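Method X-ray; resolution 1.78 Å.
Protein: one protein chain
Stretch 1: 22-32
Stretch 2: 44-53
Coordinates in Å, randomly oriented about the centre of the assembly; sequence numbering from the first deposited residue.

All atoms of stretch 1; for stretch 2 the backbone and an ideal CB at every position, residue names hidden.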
ATOM      1  N   THR B  22     -24.814   9.596   4.198  1.00 35.79           N
ATOM      2  CA  THR B  22     -26.133   9.252   3.737  1.00 34.36           C
ATOM      3  C   THR B  22     -26.068   8.575   2.403  1.00 37.48           C
ATOM      4  O   THR B  22     -26.758   7.652   2.170  1.00 35.62           O
ATOM      5  CB  THR B  22     -27.028  10.482   3.609  1.00 39.79           C
ATOM      6  OG1 THR B  22     -27.192  11.097   4.857  1.00 40.62           O
ATOM      7  CG2 THR B  22     -28.368  10.121   3.089  1.00 40.94           C
ATOM      8  N   PHE B  23     -25.222   9.070   1.535  1.00 32.99           N
ATOM      9  CA  PHE B  23     -24.977   8.449   0.253  1.00 37.51           C
ATOM     10  C   PHE B  23     -24.563   6.990   0.420  1.00 34.78           C
ATOM     11  O   PHE B  23     -25.079   6.138  -0.210  1.00 36.30           O
ATOM     12  CB  PHE B  23     -23.945   9.254  -0.537  1.00 35.23           C
ATOM     13  CG  PHE B  23     -23.420   8.557  -1.760  1.00 36.98           C
ATOM     14  CD1 PHE B  23     -24.000   8.746  -2.961  1.00 39.48           C
ATOM     15  CD2 PHE B  23     -22.333   7.736  -1.690  1.00 37.44           C
ATOM     16  CE1 PHE B  23     -23.522   8.121  -4.076  1.00 39.41           C
ATOM     17  CE2 PHE B  23     -21.839   7.109  -2.787  1.00 39.34           C
ATOM     18  CZ  PHE B  23     -22.447   7.288  -3.985  1.00 37.51           C
ATOM     19  N   ILE B  24     -23.642   6.744   1.316  1.00 35.43           N
ATOM     20  CA  ILE B  24     -23.174   5.409   1.553  1.00 36.19           C
ATOM     21  C   ILE B  24     -24.296   4.496   2.027  1.00 37.61           C
ATOM     22  O   ILE B  24     -24.464   3.431   1.535  1.00 39.28           O
ATOM     23  CB  ILE B  24     -22.009   5.396   2.521  1.00 20.00           C
ATOM     24  CG1 ILE B  24     -20.834   6.083   1.898  1.00 20.00           C
ATOM     25  CG2 ILE B  24     -21.590   3.993   2.784  1.00 20.00           C
ATOM     26  CD1 ILE B  24     -20.403   5.432   0.623  1.00 20.00           C
ATOM     27  N   THR B  25     -25.049   4.948   2.995  1.00 38.10           N
ATOM     28  CA  THR B  25     -26.127   4.172   3.533  1.00 42.33           C
ATOM     29  C   THR B  25     -27.145   3.806   2.477  1.00 39.19           C
ATOM     30  O   THR B  25     -27.563   2.703   2.376  1.00 42.99           O
ATOM     31  CB  THR B  25     -26.775   4.954   4.659  1.00 43.78           C
ATOM     32  OG1 THR B  25     -25.818   5.177   5.673  1.00 43.92           O
ATOM     33  CG2 THR B  25     -27.851   4.207   5.214  1.00 46.68           C
ATOM     34  N   GLN B  26     -27.494   4.748   1.638  1.00 39.87           N
ATOM     35  CA  GLN B  26     -28.527   4.529   0.634  1.00 41.80           C
ATOM     36  C   GLN B  26     -28.028   3.762  -0.584  1.00 43.23           C
ATOM     37  O   GLN B  26     -28.852   3.325  -1.395  1.00 43.08           O
ATOM     38  CB  GLN B  26     -29.119   5.872   0.196  1.00 41.36           C
ATOM     39  CG  GLN B  26     -29.850   6.602   1.314  1.00 46.08           C
ATOM     40  CD  GLN B  26     -30.433   7.930   0.876  1.00 47.68           C
ATOM     41  OE1 GLN B  26     -29.965   8.542  -0.085  1.00 52.71           O
ATOM     42  NE2 GLN B  26     -31.460   8.385   1.583  1.00 51.45           N
ATOM     43  N   HIS B  27     -26.716   3.578  -0.729  1.00 45.25           N
ATOM     44  CA  HIS B  27     -26.143   2.877  -1.872  1.00 44.14           C
ATOM     45  C   HIS B  27     -25.556   1.521  -1.503  1.00 45.51           C
ATOM     46  O   HIS B  27     -24.948   0.870  -2.359  1.00 47.06           O
ATOM     47  CB  HIS B  27     -25.069   3.739  -2.537  1.00 42.68           C
ATOM     48  CG  HIS B  27     -25.613   4.733  -3.513  1.00 43.15           C
ATOM     49  ND1 HIS B  27     -26.198   5.917  -3.120  1.00 43.43           N
ATOM     50  CD2 HIS B  27     -25.662   4.719  -4.866  1.00 42.94           C
ATOM     51  CE1 HIS B  27     -26.585   6.589  -4.189  1.00 43.76           C
ATOM     52  NE2 HIS B  27     -26.271   5.884  -5.261  1.00 47.17           N
ATOM     53  N   ASN B  28     -25.684   1.146  -0.261  1.00 45.48           N
ATOM     54  CA  ASN B  28     -25.229  -0.123   0.217  1.00 49.75           C
ATOM     55  C   ASN B  28     -25.731  -1.323  -0.583  1.00 49.04           C
ATOM     56  O   ASN B  28     -25.000  -2.105  -1.066  1.00 46.44           O
ATOM     57  CB  ASN B  28     -25.719  -0.272   1.621  1.00 51.28           C
ATOM     58  CG  ASN B  28     -24.998  -1.321   2.349  1.00 55.74           C
ATOM     59  OD1 ASN B  28     -25.505  -2.405   2.611  1.00 59.07           O
ATOM     60  ND2 ASN B  28     -23.791  -1.017   2.683  1.00 54.31           N
ATOM     61  N   ASN B  29     -27.024  -1.438  -0.679  1.00 45.75           N
ATOM     62  CA  ASN B  29     -27.652  -2.543  -1.395  1.00 47.59           C
ATOM     63  C   ASN B  29     -27.366  -2.469  -2.887  1.00 45.16           C
ATOM     64  O   ASN B  29     -27.177  -3.501  -3.540  1.00 45.86           O
ATOM     65  CB  ASN B  29     -29.159  -2.546  -1.138  1.00 50.42           C
ATOM     66  CG  ASN B  29     -29.507  -2.911   0.292  1.00 53.99           C
ATOM     67  OD1 ASN B  29     -30.278  -2.214   0.953  1.00 56.86           O
ATOM     68  ND2 ASN B  29     -28.942  -4.010   0.777  1.00 53.86           N
ATOM     69  N   SER B  30     -27.326  -1.256  -3.446  1.00 41.13           N
ATOM     70  CA  SER B  30     -27.070  -1.112  -4.875  1.00 43.77           C
ATOM     71  C   SER B  30     -25.641  -1.511  -5.222  1.00 41.28           C
ATOM     72  O   SER B  30     -25.399  -2.123  -6.270  1.00 38.18           O
ATOM     73  CB  SER B  30     -27.352   0.324  -5.317  1.00 43.93           C
ATOM     74  OG  SER B  30     -26.460   1.234  -4.698  1.00 49.58           O
ATOM     75  N   PHE B  31     -24.683  -1.179  -4.355  1.00 41.12           N
ATOM     76  CA  PHE B  31     -23.289  -1.521  -4.625  1.00 40.08           C
ATOM     77  C   PHE B  31     -23.079  -3.030  -4.633  1.00 40.94           C
ATOM     78  O   PHE B  31     -22.291  -3.546  -5.434  1.00 37.29           O
ATOM     79  CB  PHE B  31     -22.377  -0.856  -3.595  1.00 40.10           C
ATOM     80  CG  PHE B  31     -22.199   0.620  -3.806  1.00 39.98           C
ATOM     81  CD1 PHE B  31     -22.502   1.201  -5.027  1.00 40.21           C
ATOM     82  CD2 PHE B  31     -21.726   1.427  -2.784  1.00 43.65           C
ATOM     83  CE1 PHE B  31     -22.337   2.559  -5.224  1.00 44.75           C
ATOM     84  CE2 PHE B  31     -21.559   2.786  -2.976  1.00 39.84           C
ATOM     85  CZ  PHE B  31     -21.865   3.352  -4.197  1.00 43.99           C
ATOM     86  N   GLN B  32     -23.778  -3.756  -3.757  1.00 39.27           N
ATOM     87  CA  GLN B  32     -23.663  -5.209  -3.728  1.00 41.41           C
ATOM     88  C   GLN B  32     -24.174  -5.863  -5.005  1.00 43.25           C
ATOM     89  O   GLN B  32     -23.895  -7.046  -5.229  1.00 44.40           O
ATOM     90  CB  GLN B  32     -24.414  -5.768  -2.517  1.00 45.43           C
ATOM     91  CG  GLN B  32     -23.890  -5.263  -1.183  1.00 46.70           C
ATOM     92  CD  GLN B  32     -24.613  -5.872  -0.000  1.00 55.19           C
ATOM     93  OE1 GLN B  32     -24.665  -7.093   0.150  1.00 58.31           O
ATOM     94  NE2 GLN B  32     -25.179  -5.022   0.849  1.00 52.58           N
ATOM     95  N   UNK B  44     -22.038   2.883 -14.107  1.00 31.29           N
ATOM     96  CA  UNK B  44     -23.094   3.209 -13.155  1.00 32.52           C
ATOM     97  C   UNK B  44     -22.514   3.717 -11.841  1.00 31.58           C
ATOM     98  O   UNK B  44     -23.070   4.629 -11.220  1.00 29.68           O
ATOM     99  CB  UNK B  44     -23.978   1.986 -12.901  1.00 32.52           C
ATOM    100  N   UNK B  45     -21.389   3.143 -11.407  1.00 30.88           N
ATOM    101  CA  UNK B  45     -20.768   3.584 -10.163  1.00 30.80           C
ATOM    102  C   UNK B  45     -20.136   4.961 -10.319  1.00 29.44           C
ATOM    103  O   UNK B  45     -20.262   5.812  -9.430  1.00 29.80           O
ATOM    104  CB  UNK B  45     -19.715   2.572  -9.706  1.00 30.80           C
ATOM    105  N   UNK B  46     -19.450   5.200 -11.441  1.00 29.80           N
ATOM    106  CA  UNK B  46     -18.883   6.521 -11.695  1.00 28.15           C
ATOM    107  C   UNK B  46     -19.971   7.587 -11.753  1.00 24.76           C
ATOM    108  O   UNK B  46     -19.785   8.703 -11.254  1.00 26.76           O
ATOM    109  CB  UNK B  46     -18.084   6.515 -13.000  1.00 28.15           C
ATOM    110  N   UNK B  47     -21.116   7.261 -12.360  1.00 24.05           N
ATOM    111  CA  UNK B  47     -22.220   8.215 -12.417  1.00 27.61           C
ATOM    112  C   UNK B  47     -22.684   8.608 -11.021  1.00 30.01           C
ATOM    113  O   UNK B  47     -22.938   9.788 -10.752  1.00 29.42           O
ATOM    114  CB  UNK B  47     -23.389   7.629 -13.212  1.00 27.61           C
ATOM    115  N   UNK B  48     -22.800   7.631 -10.116  1.00 28.53           N
ATOM    116  CA  UNK B  48     -23.251   7.931  -8.761  1.00 29.22           C
ATOM    117  C   UNK B  48     -22.212   8.740  -7.994  1.00 29.22           C
ATOM    118  O   UNK B  48     -22.562   9.674  -7.264  1.00 31.23           O
ATOM    119  CB  UNK B  48     -23.566   6.636  -8.009  1.00 29.22           C
ATOM    120  N   UNK B  49     -20.930   8.399  -8.151  1.00 26.67           N
ATOM    121  CA  UNK B  49     -19.881   9.113  -7.429  1.00 29.22           C
ATOM    122  C   UNK B  49     -19.731  10.544  -7.936  1.00 30.15           C
ATOM    123  O   UNK B  49     -19.596  11.479  -7.138  1.00 30.25           O
ATOM    124  CB  UNK B  49     -18.550   8.370  -7.557  1.00 29.22           C
ATOM    125  N   UNK B  50     -19.752  10.736  -9.256  1.00 27.36           N
ATOM    126  CA  UNK B  50     -19.666  12.089  -9.796  1.00 28.62           C
ATOM    127  C   UNK B  50     -20.907  12.906  -9.458  1.00 28.90           C
ATOM    128  O   UNK B  50     -20.813  14.126  -9.270  1.00 30.66           O
ATOM    129  CB  UNK B  50     -19.469  12.042 -11.313  1.00 28.62           C
ATOM    130  N   UNK B  51     -22.073  12.262  -9.371  1.00 31.62           N
ATOM    131  CA  UNK B  51     -23.270  12.969  -8.929  1.00 34.19           C
ATOM    132  C   UNK B  51     -23.114  13.456  -7.494  1.00 33.52           C
ATOM    133  O   UNK B  51     -23.488  14.589  -7.170  1.00 34.84           O
ATOM    134  CB  UNK B  51     -24.500  12.067  -9.050  1.00 34.19           C
ATOM    135  N   UNK B  52     -22.553  12.613  -6.623  1.00 33.79           N
ATOM    136  CA  UNK B  52     -22.341  13.003  -5.232  1.00 33.77           C
ATOM    137  C   UNK B  52     -21.319  14.128  -5.121  1.00 35.48           C
ATOM    138  O   UNK B  52     -21.509  15.068  -4.341  1.00 33.08           O
ATOM    139  CB  UNK B  52     -21.885  11.798  -4.406  1.00 33.77           C
ATOM    140  N   UNK B  53     -20.234  14.045  -5.895  1.00 30.95           N
ATOM    141  CA  UNK B  53     -19.167  15.042  -5.822  1.00 34.60           C
ATOM    142  C   UNK B  53     -19.715  16.436  -6.109  1.00 31.23           C
ATOM    143  O   UNK B  53     -19.423  17.400  -5.391  1.00 33.98           O
ATOM    144  CB  UNK B  53     -18.045  14.701  -6.805  1.00 34.60           C
TER

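Stretch 2 is helical throughout, with phi near -65° and psi near -40° at every position, and it runs nearly antiparallel to the helix of stretch 1, at 162° between their directions. Stretch 1 offers the rings of Phe23, His27 and Phe31, and the register pairs these with positions 52, 48 and 45.

At position 44 nothing of stretch 1 lies within 5.5 Å of the ideal CB, and almost any helix-compatible residue would serve. It is Ala44, whose O accepts the backbone hydrogen bond from the N of position 48.

Position 45 points its CA-to-CB bond sideways, yet its ideal CB is 5.2 Å from Phe31 CE1. A branched side chain such as Val, Ile or Thr could bring a methyl to the ring; Ala would fit but stop short of it. The residue is Thr45, in the m rotamer, whose CG2 lies 4.5 Å from Phe31 CE1, a loose contact, while its OG1 is hydrogen-bonded elsewhere in the structure.

Positions 46 and 47 are out of reach of stretch 1, which places no demand on them, and long polar residues suit them as well as any. They are Lys46 and Arg47.

Position 48 is the most informative. Its CA-to-CB bond points toward stretch 1, with the ideal CB 3.9 Å from His27 NE2 and 4.2 Å from Phe23 CE1. With His27 ND1 spent as donor to Phe23 O at 3.1 Å, a neutral ring would offer NE2 as an acceptor to a donor such as Gln or Lys, whereas a doubly protonated ring would offer an N-H to Glu or Gln, the acid being the better match for its charge. The deposited Glu48 folds its chain with chi1 and chi2 both m, and His27 NE2 donates to Glu48 OE1 at 2.7 Å with an angle of 158°. His27 thus donates from both ring nitrogens, as in an imidazolium, which the carboxylate suits. OE1 sits at the edge of the imidazole, near its plane, where an N-H can point directly at it. The backbone also packs here, with Glu48 O 3.7 Å from Phe23 CE1.

Position 49 points sideways, its ideal CB 5.4 Å from Phe23 CZ. A longer apolar chain, such as Leu, Ile or Met, could extend to the ring. Leu49 does so, its CD2 lying 4.1 Å from Phe23 CZ.

Position 50 meets nothing of stretch 1 and is permissive; it is Leu50. Position 51 points sideways with nothing of stretch 1 within 5.5 Å of its ideal CB, so a flexible polar chain is plausible, and Lys51 makes no contact with stretch 1.

Position 52 points toward stretch 1, its ideal CB 4.0 Å from Phe23 CD1. The aromatic surface calls for an apolar residue, with Leu, Met or Ile all plausible. Leu52 adopts chi1 t and chi2 p, setting CD2 over one face of the Phe23 ring, 3.8 Å from the centroid of that ring in a CH-pi contact.

Position 53 lies beyond stretch 1 and could be almost anything; it is Ile53.

Stretch 2, residues 44-53: ATKRELLKLI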
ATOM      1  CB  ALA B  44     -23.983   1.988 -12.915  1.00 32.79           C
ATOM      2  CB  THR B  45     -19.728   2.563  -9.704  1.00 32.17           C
ATOM      3  OG1 THR B  45     -20.345   1.276  -9.578  1.00 32.39           O
ATOM      4  CG2 THR B  45     -19.140   2.967  -8.361  1.00 32.63           C
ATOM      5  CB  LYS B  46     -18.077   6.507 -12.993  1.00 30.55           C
ATOM      6  CG  LYS B  46     -16.748   5.775 -12.905  1.00 30.83           C
ATOM      7  CD  LYS B  46     -16.042   5.757 -14.256  1.00 31.18           C
ATOM      8  CE  LYS B  46     -14.683   5.079 -14.165  1.00 31.78           C
ATOM      9  NZ  LYS B  46     -14.015   4.995 -15.496  1.00 34.46           N
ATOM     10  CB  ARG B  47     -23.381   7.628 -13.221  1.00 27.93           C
ATOM     11  CG  ARG B  47     -23.162   7.618 -14.728  1.00 32.01           C
ATOM     12  CD  ARG B  47     -24.238   6.802 -15.426  1.00 32.17           C
ATOM     13  NE  ARG B  47     -24.091   6.817 -16.880  1.00 31.13           N
ATOM     14  CZ  ARG B  47     -24.815   6.070 -17.708  1.00 31.94           C
ATOM     15  NH1 ARG B  47     -25.739   5.250 -17.226  1.00 31.53           N
ATOM     16  NH2 ARG B  47     -24.615   6.143 -19.017  1.00 31.86           N
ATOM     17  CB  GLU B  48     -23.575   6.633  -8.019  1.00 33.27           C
ATOM     18  CG  GLU B  48     -24.730   5.855  -8.623  1.00 35.59           C
ATOM     19  CD  GLU B  48     -25.998   6.679  -8.709  1.00 41.68           C
ATOM     20  OE1 GLU B  48     -26.436   7.206  -7.665  1.00 41.26           O
ATOM     21  OE2 GLU B  48     -26.551   6.809  -9.823  1.00 43.38           O
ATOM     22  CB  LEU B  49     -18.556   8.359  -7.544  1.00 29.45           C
ATOM     23  CG  LEU B  49     -18.450   7.036  -6.778  1.00 27.66           C
ATOM     24  CD1 LEU B  49     -17.148   6.323  -7.109  1.00 28.08           C
ATOM     25  CD2 LEU B  49     -18.569   7.264  -5.277  1.00 31.73           C
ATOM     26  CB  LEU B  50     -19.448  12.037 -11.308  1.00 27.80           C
ATOM     27  CG  LEU B  50     -18.040  11.603 -11.718  1.00 27.94           C
ATOM     28  CD1 LEU B  50     -17.979  11.273 -13.201  1.00 28.49           C
ATOM     29  CD2 LEU B  50     -17.029  12.684 -11.367  1.00 30.64           C
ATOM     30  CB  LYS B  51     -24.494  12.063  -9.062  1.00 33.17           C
ATOM     31  CG  LYS B  51     -25.813  12.736  -8.720  1.00 40.89           C
ATOM     32  CD  LYS B  51     -26.991  11.836  -9.062  1.00 42.81           C
ATOM     33  CE  LYS B  51     -26.956  11.419 -10.525  1.00 48.19           C
ATOM     34  NZ  LYS B  51     -28.030  10.443 -10.856  1.00 56.61           N
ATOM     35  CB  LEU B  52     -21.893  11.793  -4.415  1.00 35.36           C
ATOM     36  CG  LEU B  52     -21.402  12.065  -2.992  1.00 35.97           C
ATOM     37  CD1 LEU B  52     -22.572  12.403  -2.076  1.00 36.02           C
ATOM     38  CD2 LEU B  52     -20.614  10.879  -2.454  1.00 35.04           C
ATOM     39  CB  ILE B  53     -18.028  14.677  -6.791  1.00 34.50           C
ATOM     40  CG1 ILE B  53     -17.255  13.461  -6.277  1.00 37.90           C
ATOM     41  CG2 ILE B  53     -17.098  15.866  -7.010  1.00 38.43           C
ATOM     42  CD1 ILE B  53     -16.844  13.561  -4.828  1.00 35.95           C
TER
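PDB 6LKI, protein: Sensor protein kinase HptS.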